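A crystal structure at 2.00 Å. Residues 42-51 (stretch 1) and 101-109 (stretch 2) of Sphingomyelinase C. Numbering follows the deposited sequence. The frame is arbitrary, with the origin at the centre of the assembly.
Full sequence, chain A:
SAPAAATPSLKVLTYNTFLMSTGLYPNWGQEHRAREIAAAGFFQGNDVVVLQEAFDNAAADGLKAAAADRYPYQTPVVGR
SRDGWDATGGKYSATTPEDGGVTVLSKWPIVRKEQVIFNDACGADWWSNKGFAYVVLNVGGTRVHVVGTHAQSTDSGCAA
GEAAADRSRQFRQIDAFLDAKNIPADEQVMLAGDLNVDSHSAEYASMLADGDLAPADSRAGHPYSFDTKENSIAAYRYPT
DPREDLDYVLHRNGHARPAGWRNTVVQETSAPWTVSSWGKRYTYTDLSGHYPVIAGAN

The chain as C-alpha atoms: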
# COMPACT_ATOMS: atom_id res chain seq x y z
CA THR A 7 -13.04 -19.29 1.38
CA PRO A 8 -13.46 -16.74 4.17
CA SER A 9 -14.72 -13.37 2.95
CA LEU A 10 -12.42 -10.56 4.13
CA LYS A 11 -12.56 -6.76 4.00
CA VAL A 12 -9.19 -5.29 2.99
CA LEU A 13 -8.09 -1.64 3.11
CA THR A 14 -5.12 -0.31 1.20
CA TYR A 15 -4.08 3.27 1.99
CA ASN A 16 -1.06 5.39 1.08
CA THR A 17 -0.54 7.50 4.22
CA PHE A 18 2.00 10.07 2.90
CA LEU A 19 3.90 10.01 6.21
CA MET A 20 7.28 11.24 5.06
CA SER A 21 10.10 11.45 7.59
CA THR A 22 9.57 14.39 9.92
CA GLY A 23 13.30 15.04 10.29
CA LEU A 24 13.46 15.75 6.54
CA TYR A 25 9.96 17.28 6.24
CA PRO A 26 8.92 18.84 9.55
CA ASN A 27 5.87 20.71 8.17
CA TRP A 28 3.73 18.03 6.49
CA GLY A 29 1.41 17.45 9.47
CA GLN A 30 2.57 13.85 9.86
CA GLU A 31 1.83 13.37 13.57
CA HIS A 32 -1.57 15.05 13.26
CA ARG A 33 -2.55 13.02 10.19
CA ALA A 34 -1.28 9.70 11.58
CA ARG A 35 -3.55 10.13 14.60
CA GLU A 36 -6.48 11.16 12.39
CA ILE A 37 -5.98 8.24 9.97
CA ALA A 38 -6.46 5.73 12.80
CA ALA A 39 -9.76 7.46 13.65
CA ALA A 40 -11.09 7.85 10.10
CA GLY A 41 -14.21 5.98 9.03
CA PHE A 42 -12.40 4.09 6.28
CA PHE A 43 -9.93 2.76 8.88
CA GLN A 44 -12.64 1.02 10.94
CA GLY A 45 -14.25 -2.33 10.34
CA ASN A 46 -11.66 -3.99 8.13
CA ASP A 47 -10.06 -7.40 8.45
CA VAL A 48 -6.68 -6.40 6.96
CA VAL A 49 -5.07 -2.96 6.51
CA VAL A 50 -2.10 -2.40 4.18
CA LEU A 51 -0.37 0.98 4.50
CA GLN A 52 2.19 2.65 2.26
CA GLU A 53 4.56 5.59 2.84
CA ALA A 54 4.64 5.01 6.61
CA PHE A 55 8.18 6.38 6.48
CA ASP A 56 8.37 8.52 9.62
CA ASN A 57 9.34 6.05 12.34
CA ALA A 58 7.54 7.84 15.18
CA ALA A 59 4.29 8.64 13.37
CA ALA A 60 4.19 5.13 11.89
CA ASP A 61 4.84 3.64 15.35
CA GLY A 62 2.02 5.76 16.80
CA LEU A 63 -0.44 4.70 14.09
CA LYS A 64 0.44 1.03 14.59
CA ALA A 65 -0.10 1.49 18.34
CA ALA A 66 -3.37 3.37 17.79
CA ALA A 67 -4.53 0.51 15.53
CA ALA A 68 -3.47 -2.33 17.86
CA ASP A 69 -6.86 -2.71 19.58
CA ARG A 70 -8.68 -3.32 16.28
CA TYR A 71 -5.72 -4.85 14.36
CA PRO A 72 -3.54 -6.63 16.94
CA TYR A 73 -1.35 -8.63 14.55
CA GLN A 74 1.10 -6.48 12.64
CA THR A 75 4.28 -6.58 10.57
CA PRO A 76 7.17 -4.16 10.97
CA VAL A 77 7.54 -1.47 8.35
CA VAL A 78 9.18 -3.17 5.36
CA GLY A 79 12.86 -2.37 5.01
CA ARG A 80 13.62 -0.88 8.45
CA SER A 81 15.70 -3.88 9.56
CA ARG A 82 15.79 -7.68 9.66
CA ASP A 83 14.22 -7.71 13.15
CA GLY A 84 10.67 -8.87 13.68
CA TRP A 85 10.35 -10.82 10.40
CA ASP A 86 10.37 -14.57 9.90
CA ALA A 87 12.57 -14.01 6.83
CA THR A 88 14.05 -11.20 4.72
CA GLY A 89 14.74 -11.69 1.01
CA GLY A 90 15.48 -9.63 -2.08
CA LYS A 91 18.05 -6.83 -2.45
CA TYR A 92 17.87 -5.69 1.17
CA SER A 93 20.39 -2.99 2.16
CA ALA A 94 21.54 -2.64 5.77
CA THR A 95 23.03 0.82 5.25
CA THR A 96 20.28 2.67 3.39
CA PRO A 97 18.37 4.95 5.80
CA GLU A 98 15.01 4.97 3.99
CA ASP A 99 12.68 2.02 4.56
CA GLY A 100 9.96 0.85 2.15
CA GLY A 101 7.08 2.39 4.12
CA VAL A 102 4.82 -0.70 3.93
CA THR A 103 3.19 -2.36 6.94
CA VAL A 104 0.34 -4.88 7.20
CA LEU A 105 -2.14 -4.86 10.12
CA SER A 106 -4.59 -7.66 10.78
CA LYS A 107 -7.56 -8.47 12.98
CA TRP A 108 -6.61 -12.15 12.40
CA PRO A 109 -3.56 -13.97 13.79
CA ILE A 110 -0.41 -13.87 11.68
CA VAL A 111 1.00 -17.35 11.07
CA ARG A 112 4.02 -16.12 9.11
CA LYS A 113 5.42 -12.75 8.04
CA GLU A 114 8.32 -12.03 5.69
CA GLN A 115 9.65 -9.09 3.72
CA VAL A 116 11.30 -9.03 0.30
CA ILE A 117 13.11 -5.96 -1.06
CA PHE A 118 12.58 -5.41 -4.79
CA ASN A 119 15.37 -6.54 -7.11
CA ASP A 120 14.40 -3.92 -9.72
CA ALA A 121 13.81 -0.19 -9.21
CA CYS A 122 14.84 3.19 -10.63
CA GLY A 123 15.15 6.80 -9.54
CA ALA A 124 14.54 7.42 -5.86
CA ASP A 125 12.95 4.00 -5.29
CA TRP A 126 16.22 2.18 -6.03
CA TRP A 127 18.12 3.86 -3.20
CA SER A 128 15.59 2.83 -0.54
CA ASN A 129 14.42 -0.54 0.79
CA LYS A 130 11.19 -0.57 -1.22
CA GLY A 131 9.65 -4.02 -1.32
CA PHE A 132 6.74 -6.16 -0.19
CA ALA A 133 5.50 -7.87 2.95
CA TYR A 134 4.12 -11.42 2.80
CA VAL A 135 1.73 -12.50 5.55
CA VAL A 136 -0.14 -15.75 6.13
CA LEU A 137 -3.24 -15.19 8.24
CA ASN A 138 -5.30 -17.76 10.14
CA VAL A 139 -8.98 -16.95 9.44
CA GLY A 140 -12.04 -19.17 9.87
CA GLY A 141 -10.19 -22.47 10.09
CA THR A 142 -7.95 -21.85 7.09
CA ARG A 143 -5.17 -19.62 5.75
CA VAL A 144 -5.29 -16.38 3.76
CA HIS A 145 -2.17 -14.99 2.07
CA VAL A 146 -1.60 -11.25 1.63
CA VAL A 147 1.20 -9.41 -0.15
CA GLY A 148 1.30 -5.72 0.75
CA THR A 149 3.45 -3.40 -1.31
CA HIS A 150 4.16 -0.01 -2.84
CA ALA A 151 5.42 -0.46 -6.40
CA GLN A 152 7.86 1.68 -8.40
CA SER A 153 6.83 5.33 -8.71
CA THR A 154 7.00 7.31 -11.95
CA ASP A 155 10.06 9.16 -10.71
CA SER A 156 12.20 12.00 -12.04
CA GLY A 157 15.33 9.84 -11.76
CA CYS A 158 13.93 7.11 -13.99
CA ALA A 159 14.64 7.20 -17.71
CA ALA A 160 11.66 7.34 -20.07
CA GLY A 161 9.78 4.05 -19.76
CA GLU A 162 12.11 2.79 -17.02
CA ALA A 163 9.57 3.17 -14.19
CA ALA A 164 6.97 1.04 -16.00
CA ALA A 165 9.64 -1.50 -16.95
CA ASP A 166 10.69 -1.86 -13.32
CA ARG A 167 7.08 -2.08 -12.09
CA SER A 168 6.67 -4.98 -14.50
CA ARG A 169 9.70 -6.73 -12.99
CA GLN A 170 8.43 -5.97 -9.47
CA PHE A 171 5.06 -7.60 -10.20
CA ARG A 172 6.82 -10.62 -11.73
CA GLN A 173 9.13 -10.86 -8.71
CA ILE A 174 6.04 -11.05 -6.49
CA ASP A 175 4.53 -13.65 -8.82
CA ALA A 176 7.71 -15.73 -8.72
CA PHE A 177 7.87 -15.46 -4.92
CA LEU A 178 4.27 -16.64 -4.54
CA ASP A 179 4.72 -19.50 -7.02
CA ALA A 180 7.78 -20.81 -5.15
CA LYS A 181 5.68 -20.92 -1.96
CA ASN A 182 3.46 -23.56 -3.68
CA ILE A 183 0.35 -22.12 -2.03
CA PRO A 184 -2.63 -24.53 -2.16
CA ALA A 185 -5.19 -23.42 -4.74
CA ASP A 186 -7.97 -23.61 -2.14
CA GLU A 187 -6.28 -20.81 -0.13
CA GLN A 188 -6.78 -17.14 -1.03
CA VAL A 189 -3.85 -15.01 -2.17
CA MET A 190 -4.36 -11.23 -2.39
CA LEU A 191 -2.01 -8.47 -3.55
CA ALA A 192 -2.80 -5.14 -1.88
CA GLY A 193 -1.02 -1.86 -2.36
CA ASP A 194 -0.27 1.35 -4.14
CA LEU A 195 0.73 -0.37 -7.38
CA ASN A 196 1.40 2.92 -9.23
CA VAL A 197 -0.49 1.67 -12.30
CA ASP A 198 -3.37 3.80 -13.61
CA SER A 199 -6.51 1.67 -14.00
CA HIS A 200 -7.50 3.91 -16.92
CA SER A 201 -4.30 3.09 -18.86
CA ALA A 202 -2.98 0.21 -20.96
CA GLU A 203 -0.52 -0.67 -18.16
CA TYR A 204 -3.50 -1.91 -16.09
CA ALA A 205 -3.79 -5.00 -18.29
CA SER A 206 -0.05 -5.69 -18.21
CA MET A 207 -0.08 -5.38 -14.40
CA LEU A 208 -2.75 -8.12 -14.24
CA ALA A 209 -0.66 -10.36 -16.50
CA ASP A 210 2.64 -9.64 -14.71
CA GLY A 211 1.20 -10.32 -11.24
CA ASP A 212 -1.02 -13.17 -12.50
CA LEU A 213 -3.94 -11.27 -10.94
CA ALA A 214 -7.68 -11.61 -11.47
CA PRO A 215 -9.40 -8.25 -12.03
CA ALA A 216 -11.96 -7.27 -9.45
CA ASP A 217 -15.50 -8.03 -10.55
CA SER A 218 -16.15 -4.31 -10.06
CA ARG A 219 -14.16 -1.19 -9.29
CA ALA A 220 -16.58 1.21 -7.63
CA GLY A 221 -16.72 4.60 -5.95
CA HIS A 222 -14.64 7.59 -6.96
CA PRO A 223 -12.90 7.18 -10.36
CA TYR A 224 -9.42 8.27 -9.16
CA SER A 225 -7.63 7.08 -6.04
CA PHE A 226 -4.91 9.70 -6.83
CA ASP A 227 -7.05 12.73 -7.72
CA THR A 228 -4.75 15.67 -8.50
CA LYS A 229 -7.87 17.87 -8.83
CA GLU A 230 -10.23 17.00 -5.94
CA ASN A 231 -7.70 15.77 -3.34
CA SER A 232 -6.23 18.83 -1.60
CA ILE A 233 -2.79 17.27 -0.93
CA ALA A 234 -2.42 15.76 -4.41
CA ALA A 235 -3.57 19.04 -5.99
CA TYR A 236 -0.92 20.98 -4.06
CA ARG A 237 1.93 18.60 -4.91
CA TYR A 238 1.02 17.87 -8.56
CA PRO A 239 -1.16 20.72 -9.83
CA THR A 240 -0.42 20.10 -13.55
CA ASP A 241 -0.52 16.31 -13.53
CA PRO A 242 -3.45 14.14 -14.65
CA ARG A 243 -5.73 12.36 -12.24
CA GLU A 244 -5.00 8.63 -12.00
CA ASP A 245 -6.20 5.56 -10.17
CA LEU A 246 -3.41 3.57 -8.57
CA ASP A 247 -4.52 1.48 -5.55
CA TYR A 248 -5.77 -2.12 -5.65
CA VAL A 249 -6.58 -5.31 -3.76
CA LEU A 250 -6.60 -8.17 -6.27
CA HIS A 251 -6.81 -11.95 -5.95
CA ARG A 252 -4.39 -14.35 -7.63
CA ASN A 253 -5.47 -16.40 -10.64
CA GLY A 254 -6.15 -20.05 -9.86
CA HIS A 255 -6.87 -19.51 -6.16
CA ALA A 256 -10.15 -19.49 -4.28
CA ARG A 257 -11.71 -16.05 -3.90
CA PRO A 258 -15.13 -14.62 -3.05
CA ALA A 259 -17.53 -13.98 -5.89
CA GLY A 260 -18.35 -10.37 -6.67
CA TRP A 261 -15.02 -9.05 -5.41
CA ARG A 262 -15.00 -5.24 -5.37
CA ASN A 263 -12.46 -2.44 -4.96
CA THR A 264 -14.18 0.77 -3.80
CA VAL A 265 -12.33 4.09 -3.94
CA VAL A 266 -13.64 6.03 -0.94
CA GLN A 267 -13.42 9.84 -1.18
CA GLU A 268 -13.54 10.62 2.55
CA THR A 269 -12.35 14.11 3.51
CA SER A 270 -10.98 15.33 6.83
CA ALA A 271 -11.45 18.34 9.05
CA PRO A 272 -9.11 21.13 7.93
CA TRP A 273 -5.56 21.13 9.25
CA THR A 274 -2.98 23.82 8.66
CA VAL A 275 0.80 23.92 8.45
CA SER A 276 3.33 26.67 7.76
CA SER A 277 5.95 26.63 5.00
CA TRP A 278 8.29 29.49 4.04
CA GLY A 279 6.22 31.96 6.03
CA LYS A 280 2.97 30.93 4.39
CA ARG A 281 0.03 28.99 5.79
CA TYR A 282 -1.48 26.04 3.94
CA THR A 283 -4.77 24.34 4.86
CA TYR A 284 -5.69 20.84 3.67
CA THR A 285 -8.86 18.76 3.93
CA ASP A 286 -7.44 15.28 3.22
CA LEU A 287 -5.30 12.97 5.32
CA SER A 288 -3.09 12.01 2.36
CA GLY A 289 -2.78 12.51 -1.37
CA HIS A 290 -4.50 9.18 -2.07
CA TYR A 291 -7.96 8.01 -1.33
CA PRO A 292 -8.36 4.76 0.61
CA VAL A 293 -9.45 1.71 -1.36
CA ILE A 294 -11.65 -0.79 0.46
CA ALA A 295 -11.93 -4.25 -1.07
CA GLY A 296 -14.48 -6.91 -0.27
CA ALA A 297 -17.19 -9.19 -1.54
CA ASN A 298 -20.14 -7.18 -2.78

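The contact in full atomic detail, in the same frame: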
# COMPACT_ATOMS: atom_id res chain seq x y z
N PHE A 42 -12.90 5.14 7.16
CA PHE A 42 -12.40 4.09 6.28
C PHE A 42 -11.44 3.15 6.99
O PHE A 42 -11.22 2.03 6.53
CB PHE A 42 -11.73 4.70 5.03
CG PHE A 42 -10.51 5.56 5.31
CD1 PHE A 42 -9.27 4.98 5.59
CD2 PHE A 42 -10.60 6.95 5.25
CE1 PHE A 42 -8.16 5.77 5.83
CE2 PHE A 42 -9.49 7.75 5.49
CZ PHE A 42 -8.26 7.16 5.78
N PHE A 43 -10.86 3.59 8.12
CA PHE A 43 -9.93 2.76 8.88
C PHE A 43 -10.64 1.71 9.73
O PHE A 43 -10.01 0.71 10.09
CB PHE A 43 -9.07 3.65 9.80
CG PHE A 43 -7.76 3.02 10.20
CD1 PHE A 43 -6.66 3.06 9.35
CD2 PHE A 43 -7.62 2.39 11.43
CE1 PHE A 43 -5.45 2.49 9.72
CE2 PHE A 43 -6.42 1.81 11.81
CZ PHE A 43 -5.33 1.85 10.94
N GLN A 44 -11.92 1.91 10.05
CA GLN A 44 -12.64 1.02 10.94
C GLN A 44 -13.30 -0.11 10.17
O GLN A 44 -13.71 0.05 9.02
CB GLN A 44 -13.72 1.76 11.73
CG GLN A 44 -13.39 3.21 12.04
CD GLN A 44 -12.15 3.34 12.90
OE1 GLN A 44 -11.87 2.48 13.74
NE2 GLN A 44 -11.38 4.41 12.67
N GLY A 45 -13.40 -1.26 10.83
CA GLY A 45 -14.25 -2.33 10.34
C GLY A 45 -13.63 -3.20 9.28
O GLY A 45 -14.35 -3.96 8.62
N ASN A 46 -12.32 -3.13 9.09
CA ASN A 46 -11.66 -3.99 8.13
C ASN A 46 -11.14 -5.25 8.80
O ASN A 46 -11.02 -5.33 10.03
CB ASN A 46 -10.53 -3.24 7.44
CG ASN A 46 -11.01 -1.98 6.78
OD1 ASN A 46 -11.81 -2.03 5.84
ND2 ASN A 46 -10.56 -0.83 7.28
N ASP A 47 -10.79 -6.23 7.98
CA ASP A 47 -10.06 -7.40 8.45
C ASP A 47 -8.54 -7.24 8.31
O ASP A 47 -7.78 -7.71 9.17
CB ASP A 47 -10.52 -8.63 7.68
CG ASP A 47 -11.94 -8.99 8.02
OD1 ASP A 47 -12.15 -9.43 9.16
OD2 ASP A 47 -12.83 -8.79 7.16
N VAL A 48 -8.10 -6.60 7.24
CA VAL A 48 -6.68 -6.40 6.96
C VAL A 48 -6.52 -4.96 6.49
O VAL A 48 -7.36 -4.44 5.75
CB VAL A 48 -6.16 -7.39 5.89
CG1 VAL A 48 -4.67 -7.18 5.61
CG2 VAL A 48 -6.44 -8.84 6.30
N VAL A 49 -5.44 -4.31 6.94
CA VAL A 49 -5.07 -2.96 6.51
C VAL A 49 -3.64 -3.01 6.00
O VAL A 49 -2.74 -3.51 6.69
CB VAL A 49 -5.21 -1.92 7.64
CG1 VAL A 49 -4.76 -0.53 7.16
CG2 VAL A 49 -6.66 -1.87 8.16
N VAL A 50 -3.43 -2.52 4.78
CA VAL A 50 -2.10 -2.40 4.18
C VAL A 50 -1.82 -0.92 3.97
O VAL A 50 -2.56 -0.24 3.24
CB VAL A 50 -1.97 -3.18 2.86
CG1 VAL A 50 -0.54 -3.10 2.33
CG2 VAL A 50 -2.36 -4.65 3.06
N LEU A 51 -0.76 -0.42 4.59
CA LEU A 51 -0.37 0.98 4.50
C LEU A 51 0.89 1.13 3.66
O LEU A 51 1.78 0.29 3.70
CB LEU A 51 -0.11 1.57 5.89
CG LEU A 51 -1.29 1.46 6.87
CD1 LEU A 51 -0.86 2.06 8.22
CD2 LEU A 51 -2.49 2.21 6.30
N GLY A 101 8.33 1.74 3.75
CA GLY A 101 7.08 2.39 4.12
C GLY A 101 5.84 1.52 4.16
O GLY A 101 4.74 2.04 4.38
N VAL A 102 5.97 0.21 3.97
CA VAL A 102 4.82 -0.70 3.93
C VAL A 102 4.70 -1.44 5.25
O VAL A 102 5.68 -2.01 5.75
CB VAL A 102 4.93 -1.68 2.75
CG1 VAL A 102 3.85 -2.74 2.84
CG2 VAL A 102 4.84 -0.93 1.43
N THR A 103 3.49 -1.47 5.81
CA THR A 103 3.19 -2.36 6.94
C THR A 103 1.79 -2.95 6.77
O THR A 103 0.91 -2.34 6.15
CB THR A 103 3.32 -1.61 8.29
OG1 THR A 103 3.03 -2.50 9.37
CG2 THR A 103 2.36 -0.44 8.34
N VAL A 104 1.60 -4.16 7.29
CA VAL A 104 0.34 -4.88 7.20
C VAL A 104 -0.19 -5.10 8.61
O VAL A 104 0.54 -5.62 9.47
CB VAL A 104 0.48 -6.24 6.49
CG1 VAL A 104 -0.87 -6.97 6.46
CG2 VAL A 104 1.04 -6.06 5.07
N LEU A 105 -1.45 -4.72 8.84
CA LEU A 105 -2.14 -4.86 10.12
C LEU A 105 -3.34 -5.78 9.94
O LEU A 105 -4.02 -5.73 8.91
CB LEU A 105 -2.62 -3.49 10.65
CG LEU A 105 -1.77 -2.26 10.31
CD1 LEU A 105 -2.43 -0.93 10.77
CD2 LEU A 105 -0.37 -2.38 10.91
N SER A 106 -3.61 -6.60 10.94
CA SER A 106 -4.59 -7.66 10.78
C SER A 106 -5.37 -7.88 12.06
O SER A 106 -4.79 -7.94 13.14
CB SER A 106 -3.90 -8.96 10.35
OG SER A 106 -4.84 -10.01 10.24
N LYS A 107 -6.69 -8.00 11.91
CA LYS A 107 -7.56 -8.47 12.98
C LYS A 107 -7.29 -9.93 13.33
O LYS A 107 -7.50 -10.35 14.47
CB LYS A 107 -9.02 -8.25 12.55
CG LYS A 107 -10.06 -8.95 13.37
CD LYS A 107 -11.45 -8.64 12.84
CE LYS A 107 -12.50 -9.32 13.70
NZ LYS A 107 -13.85 -9.02 13.19
N TRP A 108 -6.80 -10.71 12.36
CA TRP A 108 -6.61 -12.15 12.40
C TRP A 108 -5.16 -12.52 12.65
O TRP A 108 -4.26 -11.84 12.16
CB TRP A 108 -7.09 -12.77 11.08
CG TRP A 108 -8.52 -12.37 10.82
CD1 TRP A 108 -8.96 -11.31 10.07
CD2 TRP A 108 -9.68 -12.99 11.35
NE1 TRP A 108 -10.34 -11.25 10.11
CE2 TRP A 108 -10.81 -12.27 10.88
CE3 TRP A 108 -9.89 -14.10 12.18
CZ2 TRP A 108 -12.12 -12.63 11.21
CZ3 TRP A 108 -11.20 -14.45 12.51
CH2 TRP A 108 -12.29 -13.72 12.02
N PRO A 109 -4.93 -13.58 13.42
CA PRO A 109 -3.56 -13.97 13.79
C PRO A 109 -2.66 -14.17 12.59
O PRO A 109 -3.06 -14.76 11.58
CB PRO A 109 -3.76 -15.28 14.56
CG PRO A 109 -5.15 -15.17 15.12
CD PRO A 109 -5.94 -14.46 14.04
O HOH W 1 -14.32 -9.43 10.72

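The most unusual feature of this contact is the carboxylate of Asp-47, which gathers several partners at the end of a strand pair. Asp-47 OD1 accepts a hydrogen bond from Trp-108 NE1 at 2.7 Å. The N-H...O angle is 166°, and OD1 lies at the edge of the indole ring, near its plane, where the N-H points. Asp-47 OD1 also accepts one from the O of water 1 at 2.7 Å. The O of water 1 accepts one from Lys-107 NZ at 2.5 Å. The direct distance from Asp-47 OD1 to Lys-107 NZ is 4.4 Å, too long for a salt bridge, so the water links the two opposite charges. Asp-47 OD2 is hydrogen-bonded elsewhere in the structure.

The backbone of Asp-47 takes part as well. Lys-107 N donates to Asp-47 O at 3.0 Å, which carries the ladder of hydrogen bonds one step past the paired strands.

Strands 48-51 and 103-106 run antiparallel, with 165° between their directions. Val-49 and Leu-105 form a hydrogen-bonded pair. Val-49 N to Leu-105 O and Leu-105 N to Val-49 O are both 2.8 Å and nearly straight. Leu-51 and Thr-103 form the next such pair. Leu-51 N donates to Thr-103 O at 3.0 Å. The return bond, Thr-103 N to Leu-51 O, is longer at 3.2 Å and more bent, at 151°. Between these pairs, Val-50 faces Val-104 with no backbone hydrogen bond between the two, and the CA atoms of Val-50 and Val-104 come to 4.6 Å. CA-H...O contacts fill in here: Val-104 CA lies 3.4 Å from Val-49 O, and Val-50 CA lies 3.6 Å from Thr-103 O.

The side chains alternate between the two faces of the sheet. Val-48, Val-50, Val-104 and Ser-106 share one face. There Val-48 CG1 meets Val-104 CG1 at 3.9 Å, and Val-50 CG2 meets Val-104 CG2 at 4.2 Å. Val-104 thus touches two valines of the other strand.

Val-49, Leu-51, Thr-103 and Leu-105 lie on the other face. Leu-105 has the largest area covered by the opposing stretch, 85 Å². Leu-105 CD1 is 4.2 Å from Leu-51 CD1 and 4.0 Å from Phe-43 CZ, so one methyl contacts both side chains. It approaches the Phe-43 ring obliquely. Leu-51 CB also packs against Thr-103 CG2 at 4.0 Å.

Before the strand, Asn-46 ND2 donates to Phe-42 O at 3.0 Å, joining Asn-46 back to Phe-42. In the other stretch, Ser-106 OG donates to Trp-108 O at 2.7 Å.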